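Local coordinates for 2-dehydropantoate 2-reductase (Enterococcus faecium, PDB 3WFI), which acts as a D-mandelate dehydrogenase of the ketopantoate reductase family, interconverting 2-keto acids and D-2-hydroxy acids with an NAD coenzyme held between its Rossmann and C-terminal domains, at residues Ser92-Lys95 with Lys96-Val100; Val117-Glu120 with Asn121-Ile124; Thr272-Asp275 with Tyr276-Ala280; Phe297-Glu300 with Leu301-Lys305. One frame throughout, in Å; residues are numbered along the deposited sequence.

In the fold
All four contacts are local and lie in series along the chain; none nests in or crosses another. Contact 1 closes the turn between the end of helix 80-90 and strand 98-102, and contact 2 closes the short turn that enters strand 122-127. These two strands are parallel neighbours in the Rossmann sheet, so contacts 1 and 2 touch, with centres about 10 Å apart. Contact 3, in the C-terminal domain, shapes the entry to helix 278-288 and holds Glu273 of the NAD site. Contact 4 is one stretch of helix 293-308, which packs against contact 3 on one side and meets the second subunit on another.

Contact 1: residues Ser92-Lys95 with Lys96-Val100; sequences SLIK and KDTEV
Lys95 and Thr98 hold each other twice across a tight corner. Thr98 OG1 accepts from Lys95 N at 2.9 Å with an N-H...O angle of 153°, and Thr98 N returns a bond to Lys95 O at 3.2 Å. The second bond closes a type I beta turn from Lys95 to Thr98, its donor well above the carbonyl plane. Thr98 can make the first bond because its OG1 lies beside its own backbone N (chi1 -66°), which swings the hydroxyl back over the turn and sends CG2 the other way. The Lys95 chain crosses this side chain at about a right angle; a chi1 of 49° puts its CG between the backbone N and the carbonyl carbon, and so within 3.2 Å of Thr98 OG1. Next to it, Ile94 CG2 rests 4.1 Å from Thr98 CB. At the exposed apex, Lys96 bends its chain so that NZ reaches Asp97 OD1 at 3.2 Å, a salt bridge with only a weak hydrogen bond. The corner belongs to a beta-alpha-beta crossover: helix 80-90 has come back along the sheet, and strand 98-102 sets off beside strand 71-76. That earlier strand fixes the first shell. Thr98 OG1 donates a hydrogen bond to Val71 O while accepting from Lys95, so it links two stretches of the chain, and the extended Lys95 chain carries NZ to a salt bridge with Asp72. Farther back, Leu93 packs on Leu27 and Ile29 of strand 25-30.

Contact 2: residues Val117-Glu120 with Asn121-Ile124; sequences VPME and NIYI
Glu120 O receives a water at 2.8 Å, and the same water donates to Ile122 O, also at 2.8 Å, so it bridges the two carbonyls across the turn. Lys156 NZ also bonds Glu120 O. The water sits over one face of the Tyr123 ring, toward its rim, while Tyr123 OH reaches Glu99 on the neighbouring strand 98-102. Two successive backbone bonds of the 3-10 kind wind the turn: Asn121 N to Pro118 O, 2.9 Å, and Ile122 N to Met119 O, 3.0 Å. Apolar contacts follow. CG1 of Ile122 points away from its carbonyl carbon (chi1 -57°), which brings it to Val117 CG2 at 3.5 Å, and Ile122 CD1 has the sulfur SD of Met119 4.1 Å away. Glu120 and Asn121 run alongside each other and point the same way, Glu120 CG lying 3.6 Å from Asn121 ND2, with the carboxylate and amide planes 57° apart. The segment thus turns the chain out of the loop after helix 109-113 into strand 122-127 of the Rossmann sheet. With an ammonium group and a water both donating to it, the Glu120 carbonyl is probably polarised.

Contact 3: residues Thr272-Asp275 with Tyr276-Ala280; sequences TEID and YINGA
Ile274 O is shared by two amides of the next segment. Gly279 N comes in nearly straight, 3.1 Å and 166° at the hydrogen, only modestly tilted from the carbonyl plane; Ile277 N, also at 3.1 Å, stands far above that plane. One bond spans five residues and the other three, so a single oxygen joins the 3-10 turn to the opening of helix 278-288, for which Ile277 is the N-cap residue. Just upstream, Glu273 O accepts from Tyr276 N at 2.8 Å. The same oxygen lies at the edge of the Tyr276 ring, near its plane, and 3.6 Å from Ile277 CG1, which a chi1 of -51° turns back toward it. Asp275 O lies over one face of the Tyr276 ring; Arg283 NH2 bonds it, and Gly279 CA adds a C-H...O contact at 3.4 Å. The Asp275 carboxylate is held through OD1 by His303 NE2. Thr272 OG1 receives a weak bond from Ile274 N, 3.3 Å, and pairs with Glu306 OE2 as well. Glu273 is an NAD-binding residue, its side chain about 5 Å from that of Lys79, another. Helix 80-90 of the Rossmann domain touches Glu273 and Tyr276, whereas helices 260-267 and 293-308 flank Ile274 from within the C-terminal domain.

Contact 4: residues Phe297-Glu300 with Leu301-Lys305; sequences FLTE and LVHAK
Leu301 CD1 sits over one face of the Phe297 ring, 4.0 Å from its centroid and 18° off the normal, a CH-pi contact one helical turn apart. Leu301 CG closes in beside it, 3.8 Å from Phe297 CE2. Phe297 CG lies anti to the backbone N (chi1 -160°), which carries the ring outward from the helix with one face toward Leu301 CD1. This is the tight part, and the second subunit packs against it: its Tyr294 stacks on Phe297, and its Met217 touches both residues. Around the helix the fit slackens. Leu298 CD1 and Val302 CG2 are 4.4 Å apart, both residues leaning on Ile200 of helix 194-201. Thr299 and His303 point the same way, CG2 lying 3.8 Å from CD2, and the partly exposed imidazole is steadied by Glu306 at ND1. All are i to i+4 pairs on helix 293-308 of the C-terminal domain, one side of which forms part of the dimer interface; regular alpha-helical bonds, such as Leu301 N to Phe297 O (2.8 Å), run beneath them. Glu300 turns toward the partner, where Tyr294 and Lys216 of the second subunit hold its two carboxylate oxygens; a lysine there should help keep that carboxylate ionised.

Contact 1: residues Ser92-Lys95 with Lys96-Val100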
ATOM      1  N   SER B  92     -39.583   5.083   0.921  1.00 22.65           N
ATOM      2  CA  SER B  92     -40.988   5.486   0.807  1.00 23.11           C
ATOM      3  C   SER B  92     -41.525   6.267   2.032  1.00 22.06           C
ATOM      4  O   SER B  92     -42.569   6.896   1.951  1.00 21.32           O
ATOM      5  CB  SER B  92     -41.883   4.266   0.541  1.00 23.77           C
ATOM      6  OG  SER B  92     -42.006   3.456   1.705  1.00 25.25           O
ATOM      7  N   LEU B  93     -40.815   6.234   3.157  1.00 21.43           N
ATOM      8  CA  LEU B  93     -41.238   6.954   4.363  1.00 20.69           C
ATOM      9  C   LEU B  93     -40.727   8.384   4.389  1.00 20.46           C
ATOM     10  O   LEU B  93     -41.065   9.143   5.295  1.00 19.36           O
ATOM     11  CB  LEU B  93     -40.739   6.251   5.623  1.00 20.99           C
ATOM     12  CG  LEU B  93     -41.108   4.756   5.645  1.00 21.56           C
ATOM     13  CD1 LEU B  93     -40.654   4.081   6.929  1.00 22.02           C
ATOM     14  CD2 LEU B  93     -42.594   4.539   5.415  1.00 22.39           C
ATOM     15  N   ILE B  94     -39.882   8.721   3.423  1.00 20.49           N
ATOM     16  CA  ILE B  94     -39.239  10.018   3.376  1.00 21.91           C
ATOM     17  C   ILE B  94     -40.124  11.022   2.632  1.00 23.37           C
ATOM     18  O   ILE B  94     -40.429  10.848   1.459  1.00 24.04           O
ATOM     19  CB  ILE B  94     -37.861   9.928   2.686  1.00 22.12           C
ATOM     20  CG1 ILE B  94     -36.957   8.956   3.456  1.00 22.53           C
ATOM     21  CG2 ILE B  94     -37.210  11.304   2.572  1.00 22.05           C
ATOM     22  CD1 ILE B  94     -35.619   8.693   2.797  1.00 22.43           C
ATOM     23  N   LYS B  95     -40.540  12.067   3.340  1.00 24.84           N
ATOM     24  CA  LYS B  95     -41.207  13.203   2.717  1.00 24.91           C
ATOM     25  C   LYS B  95     -40.204  14.340   2.585  1.00 25.92           C
ATOM     26  O   LYS B  95     -39.046  14.207   2.994  1.00 23.47           O
ATOM     27  CB  LYS B  95     -42.470  13.609   3.482  1.00 25.86           C
ATOM     28  CG  LYS B  95     -42.328  13.776   4.980  1.00 26.19           C
ATOM     29  CD  LYS B  95     -43.656  14.063   5.637  1.00 26.59           C
ATOM     30  CE  LYS B  95     -43.469  14.434   7.096  1.00 28.19           C
ATOM     31  NZ  LYS B  95     -44.761  14.411   7.840  1.00 28.70           N
ATOM     32  N   LYS B  96     -40.636  15.446   1.988  1.00 26.14           N
ATOM     33  CA  LYS B  96     -39.732  16.533   1.639  1.00 28.41           C
ATOM     34  C   LYS B  96     -38.961  17.055   2.854  1.00 26.12           C
ATOM     35  O   LYS B  96     -37.773  17.331   2.753  1.00 25.62           O
ATOM     36  CB  LYS B  96     -40.520  17.670   0.968  1.00 32.08           C
ATOM     37  CG  LYS B  96     -39.650  18.764   0.370  1.00 36.33           C
ATOM     38  CD  LYS B  96     -40.442  19.704  -0.536  1.00 39.29           C
ATOM     39  CE  LYS B  96     -41.591  20.398   0.195  1.00 42.63           C
ATOM     40  NZ  LYS B  96     -41.144  21.152   1.406  1.00 44.05           N
ATOM     41  N   ASP B  97     -39.642  17.173   3.989  1.00 24.46           N
ATOM     42  CA  ASP B  97     -39.070  17.760   5.202  1.00 25.76           C
ATOM     43  C   ASP B  97     -38.549  16.742   6.227  1.00 24.96           C
ATOM     44  O   ASP B  97     -38.257  17.111   7.363  1.00 23.87           O
ATOM     45  CB  ASP B  97     -40.129  18.638   5.885  1.00 27.59           C
ATOM     46  CG  ASP B  97     -40.489  19.858   5.055  1.00 29.02           C
ATOM     47  OD1 ASP B  97     -39.736  20.166   4.104  1.00 29.98           O
ATOM     48  OD2 ASP B  97     -41.511  20.511   5.361  1.00 31.43           O
ATOM     49  N   THR B  98     -38.443  15.477   5.831  1.00 22.95           N
ATOM     50  CA  THR B  98     -37.976  14.445   6.749  1.00 21.61           C
ATOM     51  C   THR B  98     -36.527  14.704   7.127  1.00 21.81           C
ATOM     52  O   THR B  98     -35.672  14.929   6.257  1.00 21.17           O
ATOM     53  CB  THR B  98     -38.101  13.043   6.146  1.00 21.13           C
ATOM     54  OG1 THR B  98     -39.487  12.725   5.969  1.00 20.26           O
ATOM     55  CG2 THR B  98     -37.449  12.000   7.054  1.00 20.96           C
ATOM     56  N   GLU B  99     -36.261  14.681   8.428  1.00 20.50           N
ATOM     57  CA  GLU B  99     -34.909  14.868   8.929  1.00 21.48           C
ATOM     58  C   GLU B  99     -34.311  13.508   9.241  1.00 20.22           C
ATOM     59  O   GLU B  99     -35.044  12.565   9.583  1.00 20.14           O
ATOM     60  CB  GLU B  99     -34.916  15.777  10.165  1.00 22.89           C
ATOM     61  CG  GLU B  99     -35.442  17.159   9.840  1.00 24.84           C
ATOM     62  CD  GLU B  99     -35.273  18.151  10.963  1.00 27.36           C
ATOM     63  OE1 GLU B  99     -35.585  17.839  12.122  1.00 27.37           O
ATOM     64  OE2 GLU B  99     -34.842  19.281  10.665  1.00 33.52           O
ATOM     65  N   VAL B 100     -32.993  13.412   9.107  1.00 19.15           N
ATOM     66  CA  VAL B 100     -32.278  12.180   9.395  1.00 19.38           C
ATOM     67  C   VAL B 100     -31.198  12.455  10.433  1.00 19.55           C
ATOM     68  O   VAL B 100     -30.347  13.321  10.237  1.00 18.98           O
ATOM     69  CB  VAL B 100     -31.594  11.601   8.140  1.00 19.21           C
ATOM     70  CG1 VAL B 100     -30.823  10.329   8.484  1.00 18.65           C
ATOM     71  CG2 VAL B 100     -32.607  11.317   7.037  1.00 19.40           C
TER

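Contact 2: residues Val117-Glu120 with Asn121-Ile124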
ATOM      1  N   VAL B 117     -32.098  12.370   1.229  1.00 26.66           N
ATOM      2  CA  VAL B 117     -32.563  13.635   1.780  1.00 26.18           C
ATOM      3  C   VAL B 117     -31.491  14.697   1.557  1.00 26.79           C
ATOM      4  O   VAL B 117     -30.300  14.379   1.555  1.00 27.63           O
ATOM      5  CB  VAL B 117     -32.931  13.542   3.290  1.00 26.57           C
ATOM      6  CG1 VAL B 117     -33.892  12.384   3.558  1.00 26.60           C
ATOM      7  CG2 VAL B 117     -31.694  13.407   4.154  1.00 26.98           C
ATOM      8  N   PRO B 118     -31.903  15.964   1.362  1.00 26.20           N
ATOM      9  CA  PRO B 118     -30.894  17.019   1.215  1.00 26.32           C
ATOM     10  C   PRO B 118     -30.045  17.208   2.478  1.00 25.39           C
ATOM     11  O   PRO B 118     -30.494  16.913   3.582  1.00 24.84           O
ATOM     12  CB  PRO B 118     -31.724  18.271   0.947  1.00 26.53           C
ATOM     13  CG  PRO B 118     -33.075  17.966   1.491  1.00 27.28           C
ATOM     14  CD  PRO B 118     -33.270  16.496   1.281  1.00 26.97           C
ATOM     15  N   MET B 119     -28.833  17.706   2.279  1.00 25.50           N
ATOM     16  CA  MET B 119     -27.873  17.942   3.337  1.00 25.86           C
ATOM     17  C   MET B 119     -28.445  18.782   4.480  1.00 25.12           C
ATOM     18  O   MET B 119     -28.147  18.525   5.648  1.00 25.83           O
ATOM     19  CB  MET B 119     -26.633  18.636   2.741  1.00 27.63           C
ATOM     20  CG  MET B 119     -25.392  18.594   3.614  1.00 28.58           C
ATOM     21  SD  MET B 119     -24.886  16.926   4.063  1.00 31.61           S
ATOM     22  CE  MET B 119     -24.496  16.162   2.487  1.00 31.52           C
ATOM     23  N   GLU B 120     -29.284  19.763   4.144  1.00 24.24           N
ATOM     24  CA  GLU B 120     -29.904  20.652   5.133  1.00 23.52           C
ATOM     25  C   GLU B 120     -30.751  19.893   6.166  1.00 22.16           C
ATOM     26  O   GLU B 120     -30.995  20.392   7.266  1.00 20.64           O
ATOM     27  CB  GLU B 120     -30.702  21.794   4.461  1.00 25.13           C
ATOM     28  CG  GLU B 120     -32.178  21.513   4.190  1.00 25.20           C
ATOM     29  CD  GLU B 120     -32.935  22.651   3.499  1.00 26.68           C
ATOM     30  OE1 GLU B 120     -32.703  22.886   2.294  1.00 26.94           O
ATOM     31  OE2 GLU B 120     -33.796  23.286   4.142  1.00 26.27           O
ATOM     32  N   ASN B 121     -31.181  18.686   5.815  1.00 21.88           N
ATOM     33  CA  ASN B 121     -32.007  17.873   6.710  1.00 22.00           C
ATOM     34  C   ASN B 121     -31.246  16.730   7.393  1.00 21.38           C
ATOM     35  O   ASN B 121     -31.871  15.846   7.997  1.00 19.82           O
ATOM     36  CB  ASN B 121     -33.193  17.288   5.936  1.00 22.22           C
ATOM     37  CG  ASN B 121     -34.257  18.327   5.581  1.00 23.54           C
ATOM     38  OD1 ASN B 121     -35.075  18.109   4.677  1.00 24.44           O
ATOM     39  ND2 ASN B 121     -34.287  19.430   6.312  1.00 23.02           N
ATOM     40  N   ILE B 122     -29.917  16.752   7.308  1.00 20.31           N
ATOM     41  CA  ILE B 122     -29.099  15.676   7.899  1.00 20.17           C
ATOM     42  C   ILE B 122     -28.400  16.174   9.159  1.00 19.41           C
ATOM     43  O   ILE B 122     -27.832  17.282   9.188  1.00 17.37           O
ATOM     44  CB  ILE B 122     -28.059  15.106   6.913  1.00 20.19           C
ATOM     45  CG1 ILE B 122     -28.749  14.602   5.647  1.00 20.68           C
ATOM     46  CG2 ILE B 122     -27.294  13.948   7.552  1.00 20.53           C
ATOM     47  CD1 ILE B 122     -27.805  14.136   4.557  1.00 21.60           C
ATOM     48  N   TYR B 123     -28.447  15.337  10.198  1.00 19.41           N
ATOM     49  CA  TYR B 123     -27.837  15.643  11.476  1.00 19.14           C
ATOM     50  C   TYR B 123     -26.973  14.451  11.891  1.00 19.83           C
ATOM     51  O   TYR B 123     -27.295  13.304  11.589  1.00 18.94           O
ATOM     52  CB  TYR B 123     -28.901  15.955  12.539  1.00 19.34           C
ATOM     53  CG  TYR B 123     -29.810  17.108  12.160  1.00 19.56           C
ATOM     54  CD1 TYR B 123     -29.547  18.398  12.600  1.00 20.42           C
ATOM     55  CD2 TYR B 123     -30.909  16.905  11.326  1.00 20.25           C
ATOM     56  CE1 TYR B 123     -30.355  19.454  12.236  1.00 21.29           C
ATOM     57  CE2 TYR B 123     -31.730  17.951  10.949  1.00 21.19           C
ATOM     58  CZ  TYR B 123     -31.453  19.223  11.418  1.00 22.23           C
ATOM     59  OH  TYR B 123     -32.241  20.267  11.046  1.00 24.86           O
ATOM     60  N   ILE B 124     -25.857  14.741  12.545  1.00 20.12           N
ATOM     61  CA  ILE B 124     -24.916  13.705  12.969  1.00 21.55           C
ATOM     62  C   ILE B 124     -24.773  13.778  14.473  1.00 21.85           C
ATOM     63  O   ILE B 124     -24.780  14.872  15.043  1.00 20.18           O
ATOM     64  CB  ILE B 124     -23.541  13.884  12.309  1.00 22.36           C
ATOM     65  CG1 ILE B 124     -23.051  15.336  12.416  1.00 22.80           C
ATOM     66  CG2 ILE B 124     -23.615  13.474  10.852  1.00 22.68           C
ATOM     67  CD1 ILE B 124     -21.576  15.499  12.120  1.00 23.37           C
TER
HETATM   68  O   HOH W   1     -28.716  19.943   8.898  1.00 18.05           O

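Contact 3: residues Thr272-Asp275 with Tyr276-Ala280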
ATOM      1  N   THR B 272     -13.825  -6.379   5.535  1.00 18.25           N
ATOM      2  CA  THR B 272     -13.577  -5.197   6.334  1.00 17.50           C
ATOM      3  C   THR B 272     -14.488  -4.039   5.933  1.00 17.62           C
ATOM      4  O   THR B 272     -15.121  -4.060   4.886  1.00 17.35           O
ATOM      5  CB  THR B 272     -12.104  -4.733   6.201  1.00 17.41           C
ATOM      6  OG1 THR B 272     -11.879  -4.212   4.884  1.00 16.89           O
ATOM      7  CG2 THR B 272     -11.128  -5.897   6.476  1.00 17.36           C
ATOM      8  N   GLU B 273     -14.524  -3.029   6.794  1.00 18.20           N
ATOM      9  CA  GLU B 273     -15.223  -1.780   6.536  1.00 18.80           C
ATOM     10  C   GLU B 273     -14.355  -0.763   5.800  1.00 17.25           C
ATOM     11  O   GLU B 273     -14.670   0.424   5.818  1.00 17.05           O
ATOM     12  CB  GLU B 273     -15.642  -1.141   7.849  1.00 20.31           C
ATOM     13  CG  GLU B 273     -16.649  -1.950   8.609  1.00 22.93           C
ATOM     14  CD  GLU B 273     -17.227  -1.150   9.756  1.00 24.79           C
ATOM     15  OE1 GLU B 273     -16.429  -0.461  10.437  1.00 28.07           O
ATOM     16  OE2 GLU B 273     -18.458  -1.184   9.925  1.00 25.74           O
ATOM     17  N   ILE B 274     -13.301  -1.225   5.127  1.00 16.67           N
ATOM     18  CA  ILE B 274     -12.339  -0.316   4.496  1.00 15.93           C
ATOM     19  C   ILE B 274     -13.014   0.692   3.534  1.00 15.64           C
ATOM     20  O   ILE B 274     -12.619   1.869   3.485  1.00 15.05           O
ATOM     21  CB  ILE B 274     -11.188  -1.098   3.816  1.00 15.65           C
ATOM     22  CG1 ILE B 274     -10.045  -0.170   3.409  1.00 15.64           C
ATOM     23  CG2 ILE B 274     -11.687  -1.876   2.615  1.00 15.88           C
ATOM     24  CD1 ILE B 274      -9.237   0.381   4.558  1.00 15.25           C
ATOM     25  N   ASP B 275     -14.049   0.264   2.814  1.00 16.00           N
ATOM     26  CA  ASP B 275     -14.713   1.168   1.858  1.00 17.02           C
ATOM     27  C   ASP B 275     -15.439   2.326   2.543  1.00 18.12           C
ATOM     28  O   ASP B 275     -15.748   3.323   1.887  1.00 18.45           O
ATOM     29  CB  ASP B 275     -15.686   0.429   0.936  1.00 17.01           C
ATOM     30  CG  ASP B 275     -14.998  -0.515  -0.012  1.00 18.56           C
ATOM     31  OD1 ASP B 275     -13.897  -0.193  -0.527  1.00 17.75           O
ATOM     32  OD2 ASP B 275     -15.560  -1.595  -0.271  1.00 20.03           O
ATOM     33  N   TYR B 276     -15.696   2.195   3.851  1.00 19.20           N
ATOM     34  CA  TYR B 276     -16.391   3.216   4.626  1.00 20.13           C
ATOM     35  C   TYR B 276     -15.448   4.032   5.486  1.00 19.47           C
ATOM     36  O   TYR B 276     -15.884   4.943   6.197  1.00 20.32           O
ATOM     37  CB  TYR B 276     -17.486   2.564   5.478  1.00 21.38           C
ATOM     38  CG  TYR B 276     -18.425   1.835   4.570  1.00 22.84           C
ATOM     39  CD1 TYR B 276     -19.456   2.505   3.937  1.00 24.33           C
ATOM     40  CD2 TYR B 276     -18.215   0.500   4.251  1.00 24.80           C
ATOM     41  CE1 TYR B 276     -20.294   1.851   3.053  1.00 25.40           C
ATOM     42  CE2 TYR B 276     -19.045  -0.167   3.363  1.00 25.50           C
ATOM     43  CZ  TYR B 276     -20.078   0.520   2.763  1.00 26.36           C
ATOM     44  OH  TYR B 276     -20.912  -0.131   1.876  1.00 28.98           O
ATOM     45  N   ILE B 277     -14.148   3.749   5.383  1.00 18.16           N
ATOM     46  CA  ILE B 277     -13.144   4.530   6.082  1.00 17.01           C
ATOM     47  C   ILE B 277     -12.252   5.215   5.046  1.00 17.12           C
ATOM     48  O   ILE B 277     -12.582   6.301   4.574  1.00 16.94           O
ATOM     49  CB  ILE B 277     -12.368   3.668   7.107  1.00 16.73           C
ATOM     50  CG1 ILE B 277     -13.351   2.917   7.996  1.00 16.79           C
ATOM     51  CG2 ILE B 277     -11.451   4.539   7.954  1.00 16.68           C
ATOM     52  CD1 ILE B 277     -12.731   1.778   8.801  1.00 17.04           C
ATOM     53  N   ASN B 278     -11.159   4.578   4.630  1.00 16.74           N
ATOM     54  CA  ASN B 278     -10.303   5.188   3.613  1.00 16.18           C
ATOM     55  C   ASN B 278     -11.046   5.372   2.286  1.00 16.33           C
ATOM     56  O   ASN B 278     -10.790   6.325   1.557  1.00 15.68           O
ATOM     57  CB  ASN B 278      -9.013   4.380   3.438  1.00 16.30           C
ATOM     58  CG  ASN B 278      -8.181   4.356   4.705  1.00 15.90           C
ATOM     59  OD1 ASN B 278      -7.265   5.161   4.869  1.00 16.50           O
ATOM     60  ND2 ASN B 278      -8.535   3.472   5.640  1.00 15.45           N
ATOM     61  N   GLY B 279     -11.939   4.435   1.963  1.00 16.25           N
ATOM     62  CA  GLY B 279     -12.723   4.489   0.722  1.00 15.76           C
ATOM     63  C   GLY B 279     -13.611   5.709   0.646  1.00 15.98           C
ATOM     64  O   GLY B 279     -13.823   6.274  -0.428  1.00 14.97           O
ATOM     65  N   ALA B 280     -14.129   6.126   1.800  1.00 16.22           N
ATOM     66  CA  ALA B 280     -15.007   7.291   1.870  1.00 16.12           C
ATOM     67  C   ALA B 280     -14.213   8.537   1.537  1.00 15.91           C
ATOM     68  O   ALA B 280     -14.689   9.417   0.825  1.00 15.74           O
ATOM     69  CB  ALA B 280     -15.637   7.387   3.264  1.00 16.53           C
TER

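Contact 4: residues Phe297-Glu300 with Leu301-Lys305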
ATOM      1  N   PHE B 297      -4.643   3.471  -2.299  1.00 12.83           N
ATOM      2  CA  PHE B 297      -3.716   2.317  -2.260  1.00 12.93           C
ATOM      3  C   PHE B 297      -3.985   1.405  -1.061  1.00 12.93           C
ATOM      4  O   PHE B 297      -4.019   0.182  -1.204  1.00 13.39           O
ATOM      5  CB  PHE B 297      -2.273   2.829  -2.233  1.00 12.89           C
ATOM      6  CG  PHE B 297      -1.219   1.823  -2.651  1.00 12.74           C
ATOM      7  CD1 PHE B 297       0.119   2.167  -2.543  1.00 12.56           C
ATOM      8  CD2 PHE B 297      -1.535   0.573  -3.187  1.00 12.33           C
ATOM      9  CE1 PHE B 297       1.115   1.296  -2.920  1.00 12.42           C
ATOM     10  CE2 PHE B 297      -0.535  -0.305  -3.560  1.00 12.18           C
ATOM     11  CZ  PHE B 297       0.793   0.050  -3.428  1.00 12.20           C
ATOM     12  N   LEU B 298      -4.183   1.995   0.110  1.00 13.22           N
ATOM     13  CA  LEU B 298      -4.463   1.218   1.305  1.00 13.85           C
ATOM     14  C   LEU B 298      -5.767   0.433   1.125  1.00 13.56           C
ATOM     15  O   LEU B 298      -5.856  -0.730   1.510  1.00 12.91           O
ATOM     16  CB  LEU B 298      -4.528   2.111   2.549  1.00 14.36           C
ATOM     17  CG  LEU B 298      -4.580   1.379   3.894  1.00 14.82           C
ATOM     18  CD1 LEU B 298      -3.496   0.314   4.003  1.00 15.29           C
ATOM     19  CD2 LEU B 298      -4.456   2.357   5.048  1.00 14.99           C
ATOM     20  N   THR B 299      -6.776   1.083   0.534  1.00 13.44           N
ATOM     21  CA  THR B 299      -8.033   0.420   0.266  1.00 13.47           C
ATOM     22  C   THR B 299      -7.822  -0.743  -0.700  1.00 13.29           C
ATOM     23  O   THR B 299      -8.298  -1.862  -0.472  1.00 13.43           O
ATOM     24  CB  THR B 299      -9.067   1.421  -0.286  1.00 13.68           C
ATOM     25  OG1 THR B 299      -9.308   2.431   0.706  1.00 13.88           O
ATOM     26  CG2 THR B 299     -10.371   0.735  -0.628  1.00 13.63           C
ATOM     27  N   GLU B 300      -7.097  -0.477  -1.779  1.00 12.96           N
ATOM     28  CA  GLU B 300      -6.782  -1.511  -2.753  1.00 12.76           C
ATOM     29  C   GLU B 300      -6.015  -2.682  -2.103  1.00 12.71           C
ATOM     30  O   GLU B 300      -6.288  -3.846  -2.400  1.00 12.28           O
ATOM     31  CB  GLU B 300      -5.986  -0.898  -3.899  1.00 12.64           C
ATOM     32  CG  GLU B 300      -6.853  -0.048  -4.825  1.00 12.86           C
ATOM     33  CD  GLU B 300      -6.096   1.074  -5.481  1.00 12.72           C
ATOM     34  OE1 GLU B 300      -4.840   1.047  -5.471  1.00 12.40           O
ATOM     35  OE2 GLU B 300      -6.765   1.995  -5.987  1.00 13.21           O
ATOM     36  N   LEU B 301      -5.058  -2.367  -1.228  1.00 12.58           N
ATOM     37  CA  LEU B 301      -4.268  -3.406  -0.574  1.00 13.02           C
ATOM     38  C   LEU B 301      -5.093  -4.271   0.380  1.00 13.42           C
ATOM     39  O   LEU B 301      -4.943  -5.508   0.399  1.00 14.55           O
ATOM     40  CB  LEU B 301      -3.102  -2.787   0.190  1.00 13.24           C
ATOM     41  CG  LEU B 301      -1.958  -2.286  -0.672  1.00 13.14           C
ATOM     42  CD1 LEU B 301      -1.055  -1.356   0.141  1.00 13.12           C
ATOM     43  CD2 LEU B 301      -1.180  -3.459  -1.247  1.00 13.27           C
ATOM     44  N   VAL B 302      -5.975  -3.641   1.143  1.00 13.24           N
ATOM     45  CA  VAL B 302      -6.822  -4.383   2.080  1.00 13.47           C
ATOM     46  C   VAL B 302      -7.749  -5.302   1.309  1.00 13.75           C
ATOM     47  O   VAL B 302      -7.937  -6.461   1.682  1.00 13.77           O
ATOM     48  CB  VAL B 302      -7.586  -3.446   3.025  1.00 12.89           C
ATOM     49  CG1 VAL B 302      -8.649  -4.195   3.808  1.00 13.06           C
ATOM     50  CG2 VAL B 302      -6.617  -2.769   3.977  1.00 13.01           C
ATOM     51  N   HIS B 303      -8.310  -4.806   0.205  1.00 13.81           N
ATOM     52  CA  HIS B 303      -9.144  -5.668  -0.636  1.00 14.30           C
ATOM     53  C   HIS B 303      -8.370  -6.845  -1.219  1.00 14.16           C
ATOM     54  O   HIS B 303      -8.886  -7.969  -1.269  1.00 14.13           O
ATOM     55  CB  HIS B 303      -9.828  -4.847  -1.744  1.00 14.55           C
ATOM     56  CG  HIS B 303     -10.983  -4.032  -1.274  1.00 14.75           C
ATOM     57  ND1 HIS B 303     -11.936  -4.504  -0.386  1.00 15.32           N
ATOM     58  CD2 HIS B 303     -11.352  -2.767  -1.580  1.00 14.55           C
ATOM     59  CE1 HIS B 303     -12.826  -3.558  -0.166  1.00 14.88           C
ATOM     60  NE2 HIS B 303     -12.496  -2.499  -0.879  1.00 14.99           N
ATOM     61  N   ALA B 304      -7.147  -6.591  -1.688  1.00 14.07           N
ATOM     62  CA  ALA B 304      -6.292  -7.658  -2.194  1.00 14.71           C
ATOM     63  C   ALA B 304      -5.997  -8.703  -1.104  1.00 15.48           C
ATOM     64  O   ALA B 304      -5.939  -9.909  -1.385  1.00 14.99           O
ATOM     65  CB  ALA B 304      -4.994  -7.094  -2.753  1.00 14.79           C
ATOM     66  N   LYS B 305      -5.830  -8.238   0.133  1.00 15.78           N
ATOM     67  CA  LYS B 305      -5.536  -9.147   1.246  1.00 16.70           C
ATOM     68  C   LYS B 305      -6.779  -9.993   1.570  1.00 17.34           C
ATOM     69  O   LYS B 305      -6.666 -11.204   1.770  1.00 17.81           O
ATOM     70  CB  LYS B 305      -5.094  -8.373   2.484  1.00 16.65           C
ATOM     71  CG  LYS B 305      -4.636  -9.248   3.664  1.00 17.54           C
ATOM     72  CD  LYS B 305      -3.344  -9.999   3.374  1.00 18.47           C
ATOM     73  CE  LYS B 305      -2.868 -10.772   4.599  1.00 19.12           C
ATOM     74  NZ  LYS B 305      -1.560 -11.422   4.363  1.00 19.81           N
TER